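Local atomic coordinates of mannitol dehydrogenase (Pseudomonas fluorescens, PDB entry 1LJ8), a protein that binds NAD and, as a mannitol 2-dehydrogenase, probably catalyses the NAD-dependent interconversion of mannitol and fructose. Residues 290-293 against 294-298; 384-387 against 388-392; 332-335 against 336-340; 356-359 against 360-363; 302-305 against 306-310. All blocks are in the same frame, centred on the assembly; numbering follows the deposited sequence.

Contact 1. Residues 290-293 against 294-298; sequences PYEE and MKIGL
The flat carboxylate of E292 meets two residues of the next helical turn, one with each oxygen. OE1 sits 3.6 Å from I296 CD1, at the end of the isoleucine's longer branch, while OE2 lies 3.9 Å from K295 CD. E292 and K295 run side by side in the same direction, because both place CG on the far side of CB from their own backbone N; the glutamate then bends at chi2 (59°), which brings its carboxylate back over I296. The ends of the two polar chains do not meet directly. A water takes an N-H from K295 NZ at 3.2 Å and can give a proton to E292 OE1, although it has more acceptors in reach than protons. This is the first part of helix 289-313 in the helical C-terminal domain, and its K295 side reaches the cofactor: the lysine side chain comes within about 4 Å of the bound NAD, and its NZ also bonds to N191 OD1, on a residue of the NAD site, and to N300 OD1 one turn on. Ordinary i-to-i+4 bonds tie the backbone, with I296 N reaching E292 O at 2.9 Å and an N-H...O angle of 167°. The selenomethionine M294 turns to another side of the helix, its CB 3.3 Å from P290 O and its CE 3.9 Å from Y291 O, and its side chain packs on L351 and Y354 of helix 351-362. At G297 the backbone is close enough to E293 O that a beta carbon would be a tight fit.

Contact 2. Residues 384-387 against 388-392; sequences KFTV and PTINR
V387 O takes the N-H of N391 in the shortest direct bond of the contact, 2.8 Å and nearly straight at 167°. The asparagine folds back over the same carbonyl: with CG beside its own backbone N (chi1 -72°), CG comes to 3.3 Å from V387 O, and the amide reaches the valine methyl CG1, with ND2 3.6 Å from it. The neighbouring bond, I390 N to T386 O at 3.0 Å, is just as straight, and beside it T386 CG2 touches I390 CD1 at 3.7 Å as the two side chains pass at a slant. The stretch is a helix-to-helix joint. Helix 378-385 stops, T386 leaves helical geometry and stands at the N-cap of helix 387-396 without a capping bond from its own side chain, and the new helix starts at once. P388 suits this first turn, where its missing N-H costs no helical bond; its ring packs CD against V387 CB at 3.6 Å. A water spans the joint, held at 2.7 Å by T389 OG1 and more weakly by F385 O, a carbonyl of the helix that has just ended. On the near side of the joint the F385 ring lies against E133, a residue of the NAD site, and packs on I296, while K384 NZ forms a salt bridge to D140.

Contact 3. Residues 332-335 against 336-340; sequences RAYM and DLDVT
Y334 reaches forward to V339, whose methyl CG2 lies over one face of the phenol ring, 3.9 Å from the centroid and 30° off the ring normal: a CH-pi contact made mostly on the CE2 side. D338 approaches from another direction, its OD2 3.6 Å from CD1 and its carboxylate turned 76° from the ring plane; that oxygen is already held by a salt bridge to R402. The tyrosine can serve both neighbours because its CG stands opposite the backbone N (chi1 177°), which swings the ring outward and somewhat forward, toward V339. With an alanine here, V339 CG2 would probably lose its aromatic cover, leaving a gap beside T386 and T389, where the phenol end now packs. Behind the ring, Y334 O accepts two N-H groups, from D338 at 3.0 Å and from V339 at 3.1 Å. The second is an i-to-i+5 bond, the mark of a pi-type turn, and it shows helix 325-339 widening in its last part. M335 O repeats the wide spacing, taking T340 N at 2.9 Å together with the hydroxyl T340 OG1 at 2.7 Å, the latter from above the carbonyl plane. The selenomethionine side chain itself turns to helices 289-313 and 351-362, packing on L298, S302 and L358. D336, the third residue of weight, gives its N-H to R332 O at 2.7 Å; its carboxylate OD1 makes a salt bridge to K355 and takes a proton from a water, 3.1 Å away, that R332 NH1 only weakly reaches, while R332 NH2 bonds to Q356 OE1.

Contact 4. Residues 356-359 against 360-363; sequences QTLV and DRFS
Q356 NE2 gives an N-H to D360 OD1 at 3.0 Å, one turn along the helix. The acceptor lies in the plane of the amide, but the donor comes down on the carboxylate from above its plane, and the two flat groups stand 48° apart. A bend at chi2 (59°) curls the glutamine chain round to meet the aspartate, and the other end of its amide, OE1, accepts from R332 NH2 of helix 325-339. A leucine in its place would probably leave D360 OD1 without its amide donor and R332 NH2 without this acceptor. V359 O is satisfied mainly by the serine hydroxyl, S363 OG, at 2.6 Å, helped by a weak bond from S363 N; this folding back of a serine onto the carbonyl four residues earlier is a familiar device in helices, here in the closing part of helix 351-362. On another side of the helix T357 OG1 donates to Y354 O and accepts from a water at 2.9 Å, which in turn takes an N-H from R361 NH1 at 3.0 Å. The arginine runs alongside L358, with NH1 3.8 Å from L358 CD2, before NH2 reaches its salt bridges to E259 and D230. The Q356 amide, T357 OG1, S363 OG and R361 thus all have partners, and the two carboxylates facing R361 probably balance its charge and fix the direction of the guanidinium.

Contact 5. Residues 302-305 against 306-310; sequences SHLA and LTYLG
Y308 lies back along L304, the two side chains pointing the same way. From CB the ring carbon CG turns to the backbone N side (chi1 -61°), and the ring then extends over the preceding turn: CD1 passes 3.7 Å from L304 O, CE1 lies 3.9 Å from the leucine methyl CD2, and at the tip OH is equally near that methyl while bonding to C375 O. One ring face carries T307 CG2, 3.6 Å above its centre; the rings of W410 and Y413 also meet the Y308 ring, their planes at about 60° to it. Beneath this packing the backbone of helix 289-313 opens where a water sits. It donates to L304 O at 2.8 Å, more weakly to A305 O, and accepts from L309 N at 3.0 Å, so it stands in for the direct bond L309 N would normally make to A305 O. The turn before is regular, with L306 N reaching S302 O at 2.9 Å, and regular bonding resumes at G310, where a beta carbon would collide with L306 O. Set among buried residues, the water implies a local distortion of the helix that its own bonds largely compensate.

Contacts 1 and 5 sit on one helix, 289-313, their centres 17 Å apart, and the other three contacts gather round it. Contact 3 packs on contact 1, with V339 CG1 3.5 Å from L298 CD2, and on contact 4, where M335 SE lies 4.0 Å from L358 CD1. F362 of contact 4 stacks on H303 of contact 5, while T386 of contact 2 touches L304. Contacts 2 and 4, with centres 22 Å apart, do not meet. The K295 side chain comes nearest the bound NAD, at about 4 Å; those of F385 and H303 follow at about 6 Å and that of R361 at about 7 Å, while contact 3 lies away from the site.

Contact 1. Residues 290-293 against 294-298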
# COMPACT_ATOMS: atom_id res chain seq x y z
N PRO A 290 8.60 -9.79 12.08
CA PRO A 290 9.45 -10.47 11.10
C PRO A 290 8.71 -10.89 9.81
O PRO A 290 9.32 -10.97 8.74
CB PRO A 290 10.02 -11.67 11.87
CG PRO A 290 9.09 -11.88 12.98
CD PRO A 290 8.60 -10.49 13.37
N TYR A 291 7.41 -11.15 9.92
CA TYR A 291 6.59 -11.53 8.77
C TYR A 291 6.38 -10.32 7.85
O TYR A 291 6.50 -10.43 6.65
CB TYR A 291 5.24 -12.04 9.23
CG TYR A 291 5.36 -13.25 10.13
CD1 TYR A 291 4.96 -13.19 11.47
CD2 TYR A 291 5.91 -14.44 9.65
CE1 TYR A 291 5.10 -14.32 12.31
CE2 TYR A 291 6.07 -15.55 10.46
CZ TYR A 291 5.66 -15.48 11.79
OH TYR A 291 5.86 -16.60 12.60
N GLU A 292 6.09 -9.15 8.44
CA GLU A 292 5.91 -7.95 7.60
C GLU A 292 7.27 -7.55 7.00
O GLU A 292 7.34 -7.12 5.85
CB GLU A 292 5.30 -6.79 8.42
CG GLU A 292 5.01 -5.50 7.56
CD GLU A 292 4.01 -5.69 6.37
OE1 GLU A 292 3.64 -4.67 5.73
OE2 GLU A 292 3.59 -6.83 6.06
N GLU A 293 8.36 -7.69 7.76
CA GLU A 293 9.69 -7.36 7.21
C GLU A 293 9.98 -8.24 6.00
O GLU A 293 10.51 -7.78 4.97
CB GLU A 293 10.80 -7.58 8.27
CG GLU A 293 10.83 -6.48 9.32
CD GLU A 293 11.61 -6.86 10.57
OE1 GLU A 293 12.31 -7.90 10.55
OE2 GLU A 293 11.52 -6.10 11.58
N MSE A 294 9.65 -9.52 6.15
CA MSE A 294 9.81 -10.52 5.10
C MSE A 294 9.03 -10.19 3.82
O MSE A 294 9.55 -10.24 2.69
CB MSE A 294 9.33 -11.89 5.59
CG MSE A 294 9.35 -12.94 4.51
SE MSE A 294 8.24 -14.52 5.06
CE MSE A 294 6.47 -13.79 4.75
N LYS A 295 7.76 -9.87 4.00
CA LYS A 295 6.94 -9.57 2.83
C LYS A 295 7.38 -8.29 2.15
O LYS A 295 7.46 -8.20 0.91
CB LYS A 295 5.48 -9.46 3.26
CG LYS A 295 4.58 -9.12 2.07
CD LYS A 295 3.84 -7.88 2.30
CE LYS A 295 2.87 -7.59 1.14
NZ LYS A 295 2.87 -6.11 0.87
N ILE A 296 7.66 -7.26 2.94
CA ILE A 296 8.09 -5.99 2.36
C ILE A 296 9.44 -6.17 1.62
O ILE A 296 9.64 -5.69 0.49
CB ILE A 296 8.27 -4.90 3.45
CG1 ILE A 296 6.90 -4.54 4.09
CG2 ILE A 296 8.92 -3.65 2.82
CD1 ILE A 296 5.97 -3.82 3.14
N GLY A 297 10.37 -6.89 2.25
CA GLY A 297 11.69 -7.06 1.63
C GLY A 297 11.70 -7.87 0.35
O GLY A 297 12.38 -7.54 -0.64
N LEU A 298 10.95 -8.95 0.38
CA LEU A 298 10.88 -9.87 -0.75
C LEU A 298 9.81 -9.54 -1.78
O LEU A 298 10.11 -9.50 -2.97
CB LEU A 298 10.66 -11.32 -0.23
CG LEU A 298 11.84 -11.88 0.59
CD1 LEU A 298 11.41 -13.28 1.18
CD2 LEU A 298 13.10 -12.01 -0.31
O HOH W 1 2.04 -5.45 3.84

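Contact 2. Residues 384-387 against 388-392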
# COMPACT_ATOMS: atom_id res chain seq x y z
N LYS A 384 11.11 2.47 1.97
CA LYS A 384 10.46 1.37 2.66
C LYS A 384 10.85 0.01 2.11
O LYS A 384 11.07 -0.93 2.87
CB LYS A 384 8.92 1.45 2.53
CG LYS A 384 8.26 2.24 3.62
CD LYS A 384 8.65 3.69 3.60
CE LYS A 384 7.95 4.44 4.75
NZ LYS A 384 8.47 5.82 4.89
N PHE A 385 10.92 -0.09 0.78
CA PHE A 385 11.10 -1.38 0.12
C PHE A 385 12.49 -1.81 -0.27
O PHE A 385 12.74 -3.03 -0.34
CB PHE A 385 10.32 -1.44 -1.23
CG PHE A 385 8.83 -1.15 -1.14
CD1 PHE A 385 8.09 -0.97 -2.32
CD2 PHE A 385 8.14 -1.08 0.11
CE1 PHE A 385 6.67 -0.73 -2.27
CE2 PHE A 385 6.73 -0.83 0.16
CZ PHE A 385 6.00 -0.67 -1.02
N THR A 386 13.36 -0.83 -0.53
CA THR A 386 14.67 -1.11 -1.12
C THR A 386 15.88 -0.56 -0.37
O THR A 386 16.90 -1.22 -0.22
CB THR A 386 14.64 -0.55 -2.55
OG1 THR A 386 13.51 -1.11 -3.22
CG2 THR A 386 15.97 -0.84 -3.30
N VAL A 387 15.76 0.69 0.09
CA VAL A 387 16.88 1.26 0.80
C VAL A 387 17.34 0.46 2.03
O VAL A 387 18.54 0.38 2.27
CB VAL A 387 16.60 2.75 1.15
CG1 VAL A 387 17.76 3.32 1.97
CG2 VAL A 387 16.47 3.57 -0.15
N PRO A 388 16.41 -0.14 2.82
CA PRO A 388 16.90 -0.91 4.00
C PRO A 388 17.84 -2.05 3.56
O PRO A 388 18.90 -2.30 4.19
CB PRO A 388 15.61 -1.41 4.64
CG PRO A 388 14.69 -0.23 4.41
CD PRO A 388 14.95 0.08 2.93
N THR A 389 17.47 -2.69 2.47
CA THR A 389 18.29 -3.77 1.91
C THR A 389 19.63 -3.19 1.44
O THR A 389 20.69 -3.75 1.75
CB THR A 389 17.55 -4.46 0.70
OG1 THR A 389 16.42 -5.17 1.23
CG2 THR A 389 18.49 -5.43 -0.06
N ILE A 390 19.60 -2.09 0.67
CA ILE A 390 20.84 -1.47 0.19
C ILE A 390 21.74 -1.10 1.37
O ILE A 390 22.96 -1.35 1.34
CB ILE A 390 20.56 -0.19 -0.63
CG1 ILE A 390 19.92 -0.59 -1.98
CG2 ILE A 390 21.88 0.59 -0.92
CD1 ILE A 390 19.35 0.60 -2.74
N ASN A 391 21.16 -0.49 2.40
CA ASN A 391 22.01 -0.08 3.53
C ASN A 391 22.72 -1.26 4.17
O ASN A 391 23.86 -1.15 4.65
CB ASN A 391 21.17 0.62 4.63
CG ASN A 391 20.71 2.01 4.22
OD1 ASN A 391 21.24 2.59 3.26
ND2 ASN A 391 19.70 2.54 4.94
N ARG A 392 22.02 -2.37 4.25
CA ARG A 392 22.62 -3.56 4.85
C ARG A 392 23.76 -4.06 3.94
O ARG A 392 24.81 -4.49 4.41
CB ARG A 392 21.54 -4.64 5.05
CG ARG A 392 22.05 -6.04 5.46
CD ARG A 392 22.77 -5.98 6.85
NE ARG A 392 22.95 -7.34 7.34
CZ ARG A 392 22.01 -8.02 8.02
NH1 ARG A 392 20.84 -7.45 8.31
NH2 ARG A 392 22.23 -9.29 8.36
O HOH W 2 14.63 -3.23 1.77

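Contact 3. Residues 332-335 against 336-340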
# COMPACT_ATOMS: atom_id res chain seq x y z
N ARG A 332 15.06 -13.52 -8.71
CA ARG A 332 15.53 -14.60 -7.84
C ARG A 332 16.89 -14.27 -7.24
O ARG A 332 17.14 -14.54 -6.05
CB ARG A 332 15.61 -15.93 -8.61
CG ARG A 332 14.29 -16.54 -8.97
CD ARG A 332 14.52 -17.98 -9.43
NE ARG A 332 13.32 -18.60 -10.01
CZ ARG A 332 12.34 -19.18 -9.31
NH1 ARG A 332 12.37 -19.21 -7.99
NH2 ARG A 332 11.33 -19.75 -9.96
N ALA A 333 17.77 -13.68 -8.04
CA ALA A 333 19.11 -13.34 -7.51
C ALA A 333 18.97 -12.25 -6.42
O ALA A 333 19.61 -12.30 -5.38
CB ALA A 333 20.01 -12.84 -8.64
N TYR A 334 18.15 -11.24 -6.69
CA TYR A 334 17.93 -10.19 -5.71
C TYR A 334 17.36 -10.78 -4.41
O TYR A 334 17.87 -10.48 -3.30
CB TYR A 334 16.98 -9.11 -6.29
CG TYR A 334 16.65 -8.01 -5.31
CD1 TYR A 334 17.58 -7.01 -5.02
CD2 TYR A 334 15.41 -7.96 -4.68
CE1 TYR A 334 17.30 -6.00 -4.13
CE2 TYR A 334 15.10 -6.89 -3.79
CZ TYR A 334 16.06 -5.93 -3.53
OH TYR A 334 15.85 -4.88 -2.66
N MSE A 335 16.32 -11.62 -4.53
CA MSE A 335 15.69 -12.23 -3.34
C MSE A 335 16.67 -13.18 -2.60
O MSE A 335 16.81 -13.12 -1.37
CB MSE A 335 14.45 -13.07 -3.72
CG MSE A 335 13.29 -12.23 -4.17
SE MSE A 335 11.64 -13.27 -4.20
CE MSE A 335 12.15 -14.64 -5.48
N ASP A 336 17.33 -14.04 -3.36
CA ASP A 336 18.22 -15.03 -2.73
C ASP A 336 19.52 -14.50 -2.18
O ASP A 336 19.94 -14.89 -1.09
CB ASP A 336 18.58 -16.16 -3.71
CG ASP A 336 17.38 -16.99 -4.13
OD1 ASP A 336 16.36 -17.03 -3.43
OD2 ASP A 336 17.47 -17.63 -5.20
N LEU A 337 20.17 -13.61 -2.92
CA LEU A 337 21.50 -13.14 -2.50
C LEU A 337 21.53 -11.84 -1.73
O LEU A 337 22.41 -11.63 -0.89
CB LEU A 337 22.39 -12.98 -3.72
CG LEU A 337 22.47 -14.21 -4.64
CD1 LEU A 337 23.21 -13.83 -5.91
CD2 LEU A 337 23.19 -15.36 -3.89
N ASP A 338 20.56 -10.96 -1.99
CA ASP A 338 20.60 -9.66 -1.33
C ASP A 338 19.67 -9.53 -0.15
O ASP A 338 20.09 -9.06 0.91
CB ASP A 338 20.31 -8.53 -2.36
CG ASP A 338 21.32 -8.53 -3.53
OD1 ASP A 338 22.50 -8.92 -3.28
OD2 ASP A 338 20.96 -8.13 -4.68
N VAL A 339 18.42 -9.98 -0.31
CA VAL A 339 17.45 -9.83 0.78
C VAL A 339 17.45 -10.95 1.81
O VAL A 339 17.47 -10.69 3.01
CB VAL A 339 15.98 -9.68 0.18
CG1 VAL A 339 14.94 -9.56 1.33
CG2 VAL A 339 15.93 -8.44 -0.78
N THR A 340 17.40 -12.20 1.35
CA THR A 340 17.27 -13.34 2.27
C THR A 340 18.22 -13.37 3.45
O THR A 340 17.78 -13.57 4.59
CB THR A 340 17.30 -14.70 1.47
OG1 THR A 340 16.13 -14.78 0.64
CG2 THR A 340 17.29 -15.88 2.43
O HOH W 3 14.09 -18.04 -5.24

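Contact 4. Residues 356-359 against 360-363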
# COMPACT_ATOMS: atom_id res chain seq x y z
N GLN A 356 9.26 -18.91 -3.84
CA GLN A 356 8.65 -19.49 -5.02
C GLN A 356 7.17 -19.05 -5.16
O GLN A 356 6.72 -18.78 -6.27
CB GLN A 356 8.73 -21.05 -5.00
CG GLN A 356 8.13 -21.70 -6.29
CD GLN A 356 8.80 -21.25 -7.59
OE1 GLN A 356 10.02 -21.25 -7.69
NE2 GLN A 356 8.00 -20.86 -8.58
N THR A 357 6.43 -18.94 -4.06
CA THR A 357 5.05 -18.51 -4.21
C THR A 357 5.00 -17.05 -4.73
O THR A 357 4.04 -16.70 -5.42
CB THR A 357 4.24 -18.64 -2.90
OG1 THR A 357 4.77 -17.77 -1.90
CG2 THR A 357 4.26 -20.10 -2.40
N LEU A 358 6.03 -16.23 -4.46
CA LEU A 358 6.00 -14.85 -5.00
C LEU A 358 6.16 -14.93 -6.50
O LEU A 358 5.47 -14.21 -7.26
CB LEU A 358 7.11 -13.98 -4.37
CG LEU A 358 6.95 -13.82 -2.85
CD1 LEU A 358 8.09 -12.93 -2.35
CD2 LEU A 358 5.60 -13.23 -2.46
N VAL A 359 7.05 -15.79 -6.97
CA VAL A 359 7.22 -15.93 -8.40
C VAL A 359 5.89 -16.40 -9.00
O VAL A 359 5.45 -15.87 -10.02
CB VAL A 359 8.35 -16.93 -8.74
CG1 VAL A 359 8.38 -17.22 -10.25
CG2 VAL A 359 9.66 -16.33 -8.30
N ASP A 360 5.24 -17.38 -8.36
CA ASP A 360 3.96 -17.91 -8.86
C ASP A 360 2.88 -16.81 -8.92
O ASP A 360 2.16 -16.67 -9.91
CB ASP A 360 3.40 -19.02 -7.97
CG ASP A 360 4.29 -20.29 -7.91
OD1 ASP A 360 5.07 -20.52 -8.86
OD2 ASP A 360 4.19 -21.04 -6.91
N ARG A 361 2.77 -16.06 -7.83
CA ARG A 361 1.74 -14.98 -7.78
C ARG A 361 2.02 -13.86 -8.79
O ARG A 361 1.09 -13.34 -9.44
CB ARG A 361 1.63 -14.44 -6.35
CG ARG A 361 0.96 -15.45 -5.41
CD ARG A 361 1.16 -15.04 -3.93
NE ARG A 361 0.64 -13.68 -3.73
CZ ARG A 361 1.01 -12.88 -2.70
NH1 ARG A 361 1.88 -13.32 -1.79
NH2 ARG A 361 0.50 -11.65 -2.60
N PHE A 362 3.28 -13.49 -8.96
CA PHE A 362 3.55 -12.44 -9.95
C PHE A 362 3.36 -12.96 -11.38
O PHE A 362 3.20 -12.17 -12.30
CB PHE A 362 5.01 -11.95 -9.87
CG PHE A 362 5.32 -11.07 -8.68
CD1 PHE A 362 6.60 -10.51 -8.58
CD2 PHE A 362 4.41 -10.84 -7.67
CE1 PHE A 362 6.95 -9.72 -7.47
CE2 PHE A 362 4.74 -10.06 -6.54
CZ PHE A 362 6.01 -9.51 -6.45
N SER A 363 3.39 -14.29 -11.57
CA SER A 363 3.22 -14.91 -12.89
C SER A 363 1.76 -15.06 -13.28
O SER A 363 1.44 -15.48 -14.42
CB SER A 363 3.94 -16.28 -12.93
OG SER A 363 5.33 -16.12 -12.64
O HOH W 4 2.66 -16.07 -0.85

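Contact 5. Residues 302-305 against 306-310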
# COMPACT_ATOMS: atom_id res chain seq x y z
N SER A 302 10.93 -6.96 -4.58
CA SER A 302 11.02 -7.53 -5.94
C SER A 302 10.16 -6.72 -6.91
O SER A 302 10.56 -6.52 -8.08
CB SER A 302 10.55 -9.00 -5.92
OG SER A 302 11.55 -9.78 -5.30
N HIS A 303 9.00 -6.25 -6.43
CA HIS A 303 8.11 -5.45 -7.31
C HIS A 303 8.91 -4.25 -7.82
O HIS A 303 8.90 -3.97 -9.02
CB HIS A 303 6.89 -4.94 -6.54
CG HIS A 303 5.60 -5.64 -6.86
ND1 HIS A 303 4.44 -5.39 -6.14
CD2 HIS A 303 5.28 -6.56 -7.81
CE1 HIS A 303 3.46 -6.14 -6.63
NE2 HIS A 303 3.94 -6.85 -7.64
N LEU A 304 9.58 -3.51 -6.92
CA LEU A 304 10.35 -2.35 -7.40
C LEU A 304 11.48 -2.74 -8.32
O LEU A 304 11.77 -2.05 -9.31
CB LEU A 304 10.93 -1.49 -6.27
CG LEU A 304 10.02 -0.63 -5.42
CD1 LEU A 304 10.86 0.51 -4.80
CD2 LEU A 304 8.92 0.03 -6.29
N ALA A 305 12.14 -3.86 -8.01
CA ALA A 305 13.24 -4.30 -8.87
C ALA A 305 12.75 -4.64 -10.29
O ALA A 305 13.47 -4.45 -11.27
CB ALA A 305 13.94 -5.53 -8.25
N LEU A 306 11.53 -5.15 -10.40
CA LEU A 306 10.99 -5.47 -11.72
C LEU A 306 10.37 -4.30 -12.49
O LEU A 306 10.43 -4.19 -13.74
CB LEU A 306 9.84 -6.48 -11.60
CG LEU A 306 10.13 -7.84 -10.98
CD1 LEU A 306 8.80 -8.62 -10.71
CD2 LEU A 306 11.03 -8.57 -12.00
N THR A 307 9.75 -3.42 -11.72
CA THR A 307 8.89 -2.42 -12.34
C THR A 307 9.48 -1.29 -13.16
O THR A 307 8.91 -0.92 -14.21
CB THR A 307 7.92 -1.89 -11.26
OG1 THR A 307 6.70 -1.48 -11.92
CG2 THR A 307 8.49 -0.67 -10.49
N TYR A 308 10.61 -0.73 -12.75
CA TYR A 308 11.17 0.36 -13.53
C TYR A 308 11.89 -0.21 -14.75
O TYR A 308 11.76 0.32 -15.85
CB TYR A 308 12.09 1.24 -12.67
CG TYR A 308 11.29 1.86 -11.53
CD1 TYR A 308 11.56 1.51 -10.21
CD2 TYR A 308 10.20 2.74 -11.78
CE1 TYR A 308 10.75 2.01 -9.13
CE2 TYR A 308 9.38 3.24 -10.71
CZ TYR A 308 9.68 2.86 -9.40
OH TYR A 308 8.88 3.31 -8.35
N LEU A 309 12.67 -1.27 -14.54
CA LEU A 309 13.30 -1.93 -15.67
C LEU A 309 12.24 -2.41 -16.66
O LEU A 309 12.42 -2.31 -17.87
CB LEU A 309 14.09 -3.17 -15.20
CG LEU A 309 15.34 -2.79 -14.41
CD1 LEU A 309 15.87 -4.08 -13.73
CD2 LEU A 309 16.40 -2.19 -15.34
N GLY A 310 11.12 -2.94 -16.14
CA GLY A 310 10.06 -3.45 -17.00
C GLY A 310 9.40 -2.34 -17.80
O GLY A 310 9.13 -2.51 -19.00
O HOH W 5 13.29 -1.80 -11.64